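Local coordinates for F-actin-capping protein subunit alpha (Plasmodium berghei, PDB 7A0H) that probably binds the fast-growing barbed ends of actin filaments, blocking subunit exchange there without severing them, at residues L176-R181 with S191-W196. Sequence-based numbering, arbitrary orientation. Where two conformers were deposited one is given.
Sequences LICCDR and SWRSSW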
loop_
_atom_site.group_PDB
_atom_site.type_symbol
_atom_site.label_atom_id
_atom_site.label_comp_id
_atom_site.label_asym_id
_atom_site.label_seq_id
_atom_site.Cartn_x
_atom_site.Cartn_y
_atom_site.Cartn_z
ATOM N N LEU A 176 -12.288 -3.242 24.351
ATOM C CA LEU A 176 -11.431 -3.505 23.195
ATOM C C LEU A 176 -11.310 -4.991 22.891
ATOM O O LEU A 176 -11.039 -5.840 23.789
ATOM C CB LEU A 176 -10.019 -2.960 23.459
ATOM C CG LEU A 176 -8.886 -3.148 22.406
ATOM C CD1 LEU A 176 -9.206 -2.369 21.144
ATOM C CD2 LEU A 176 -7.527 -2.620 23.044
ATOM N N ILE A 177 -11.532 -5.294 21.609
ATOM C CA ILE A 177 -11.357 -6.658 21.093
ATOM C C ILE A 177 -10.290 -6.645 19.974
ATOM O O ILE A 177 -10.381 -5.831 19.045
ATOM C CB ILE A 177 -12.649 -7.254 20.525
ATOM C CG1 ILE A 177 -13.782 -7.217 21.549
ATOM C CG2 ILE A 177 -12.390 -8.729 20.088
ATOM C CD1 ILE A 177 -15.276 -7.684 20.909
ATOM N N CYS A 178 -9.437 -7.648 20.013
ATOM C CA CYS A 178 -8.366 -7.770 19.000
ATOM C C CYS A 178 -8.264 -9.174 18.466
ATOM O O CYS A 178 -8.193 -10.162 19.250
ATOM C CB CYS A 178 -6.952 -7.436 19.630
ATOM S SG CYS A 178 -6.893 -5.912 20.459
ATOM N N CYS A 179 -8.212 -9.299 17.131
ATOM C CA CYS A 179 -7.851 -10.590 16.532
ATOM C C CYS A 179 -6.855 -10.349 15.395
ATOM O O CYS A 179 -6.982 -9.405 14.603
ATOM C CB CYS A 179 -9.096 -11.429 16.043
ATOM S SG CYS A 179 -10.202 -12.213 17.393
ATOM N N ASP A 180 -5.866 -11.228 15.343
ATOM C CA ASP A 180 -4.777 -11.220 14.384
ATOM C C ASP A 180 -4.670 -12.627 13.819
ATOM O O ASP A 180 -4.640 -13.614 14.578
ATOM C CB ASP A 180 -3.433 -10.819 15.029
ATOM C CG ASP A 180 -3.358 -9.325 15.370
ATOM O OD1 ASP A 180 -3.733 -8.410 14.607
ATOM O OD2 ASP A 180 -2.910 -9.081 16.470
ATOM N N ARG A 181 -4.634 -12.721 12.505
ATOM C CA ARG A 181 -4.603 -13.986 11.780
ATOM C C ARG A 181 -3.251 -14.121 11.088
ATOM O O ARG A 181 -2.723 -13.150 10.555
ATOM C CB ARG A 181 -5.752 -13.979 10.774
ATOM C CG ARG A 181 -7.180 -13.940 11.476
ATOM C CD ARG A 181 -8.430 -13.804 10.492
ATOM N NE ARG A 181 -8.374 -14.817 9.451
ATOM C CZ ARG A 181 -8.026 -14.579 8.190
ATOM N NH1 ARG A 181 -7.759 -13.353 7.777
ATOM N NH2 ARG A 181 -7.948 -15.587 7.342
ATOM N N SER A 191 -5.512 -7.937 10.682
ATOM C CA SER A 191 -5.945 -7.518 12.009
ATOM C C SER A 191 -7.409 -7.051 12.043
ATOM O O SER A 191 -7.876 -6.315 11.163
ATOM C CB SER A 191 -5.087 -6.394 12.491
ATOM O OG SER A 191 -5.270 -5.335 11.549
ATOM N N TRP A 192 -8.099 -7.488 13.082
ATOM C CA TRP A 192 -9.392 -6.976 13.522
ATOM C C TRP A 192 -9.193 -6.309 14.871
ATOM O O TRP A 192 -8.659 -6.915 15.811
ATOM C CB TRP A 192 -10.404 -8.112 13.606
ATOM C CG TRP A 192 -11.791 -7.819 14.210
ATOM C CD1 TRP A 192 -12.133 -7.867 15.535
ATOM C CD2 TRP A 192 -12.977 -7.469 13.513
ATOM N NE1 TRP A 192 -13.436 -7.581 15.703
ATOM C CE2 TRP A 192 -14.006 -7.333 14.487
ATOM C CE3 TRP A 192 -13.287 -7.281 12.161
ATOM C CZ2 TRP A 192 -15.320 -6.993 14.158
ATOM C CZ3 TRP A 192 -14.606 -6.967 11.820
ATOM C CH2 TRP A 192 -15.607 -6.818 12.830
ATOM N N ARG A 193 -9.592 -5.053 14.938
ATOM C CA ARG A 193 -9.529 -4.215 16.125
ATOM C C ARG A 193 -10.890 -3.508 16.317
ATOM O O ARG A 193 -11.317 -2.703 15.470
ATOM C CB ARG A 193 -8.388 -3.179 15.975
ATOM C CG ARG A 193 -6.956 -3.753 15.980
ATOM C CD ARG A 193 -6.781 -4.512 17.137
ATOM N NE ARG A 193 -5.479 -5.020 17.406
ATOM C CZ ARG A 193 -4.956 -6.145 16.960
ATOM N NH1 ARG A 193 -5.607 -6.921 16.141
ATOM N NH2 ARG A 193 -3.718 -6.482 17.361
ATOM N N SER A 194 -11.554 -3.772 17.434
ATOM C CA SER A 194 -12.900 -3.223 17.703
ATOM C C SER A 194 -12.876 -2.504 19.046
ATOM O O SER A 194 -12.669 -3.133 20.106
ATOM C CB SER A 194 -13.969 -4.335 17.698
ATOM O OG SER A 194 -15.255 -3.798 18.034
ATOM N N SER A 195 -13.057 -1.208 19.025
ATOM C CA SER A 195 -12.783 -0.454 20.224
ATOM C C SER A 195 -13.934 0.458 20.581
ATOM O O SER A 195 -14.551 1.072 19.691
ATOM C CB SER A 195 -11.389 0.380 20.065
ATOM O OG SER A 195 -11.495 1.267 18.969
ATOM N N TRP A 196 -14.185 0.599 21.885
ATOM C CA TRP A 196 -15.445 1.175 22.397
ATOM C C TRP A 196 -15.129 1.990 23.633
ATOM O O TRP A 196 -14.375 1.532 24.524
ATOM C CB TRP A 196 -16.457 0.030 22.713
ATOM C CG TRP A 196 -16.738 -0.693 21.440
ATOM C CD1 TRP A 196 -16.040 -1.762 20.945
ATOM C CD2 TRP A 196 -17.723 -0.355 20.446
ATOM N NE1 TRP A 196 -16.465 -2.066 19.661
ATOM C CE2 TRP A 196 -17.517 -1.240 19.355
ATOM C CE3 TRP A 196 -18.772 0.586 20.394
ATOM C CZ2 TRP A 196 -18.396 -1.277 18.236
ATOM C CZ3 TRP A 196 -19.582 0.619 19.252
ATOM C CH2 TRP A 196 -19.389 -0.330 18.186
#
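Arg193 leaves its strand with CG anti to the carbonyl carbon (chi1 -68°) and then bends at chi2 (-55°), which turns the side chain across the neighbouring strand; Asp180, with CG likewise anti to its carbonyl carbon, brings its carboxylate to the same face. The guanidinium grips it in an end-on salt bridge through two nitrogens. Arg193 NH2 lies 2.9 Å from Asp180 OD2, in a nearly straight bond to the syn lone pair, whereas Arg193 NH1 meets Asp180 OD1 at 2.8 Å in a clearly more bent bond from above the carboxylate plane, with the two planes 47° apart. Arg193 NH1 also donates to its neighbour's carbonyl, Trp192 O, at 3.1 Å, and NE to Tyr57 O, so several bonds fix the rotation of this buried cation. Cys178 CB covers the centre of one guanidinium face, and Cys178 SG approaches Arg193 NE to 3.5 Å. Farther along the sheet face that carries Cys178, Asp180 and Arg193, Leu176 CD1 packs on Ser195 CB. The backbones run antiparallel, and reciprocal hydrogen bonds link Ile177 with Ser194 and Cys179 with Trp192; the shortest joins Trp192 N to Cys179 O at 2.7 Å. On the face of Ile177, Cys179, Trp192 and Ser194, Ser194 OG, anti to its backbone N, accepts an in-plane bond from Trp196 NE1 (2.7 Å) and also bonds Glu258 of helix 243-266. Cys179, whose disulfide partner is Cys158 on the adjacent strand, and Trp192 both pack against Pro285 of the second subunit. The whole is a regular antiparallel beta hairpin, built from strands 170-183 and 187-200 within the five-stranded antiparallel sheet of this capping-protein alpha-family fold.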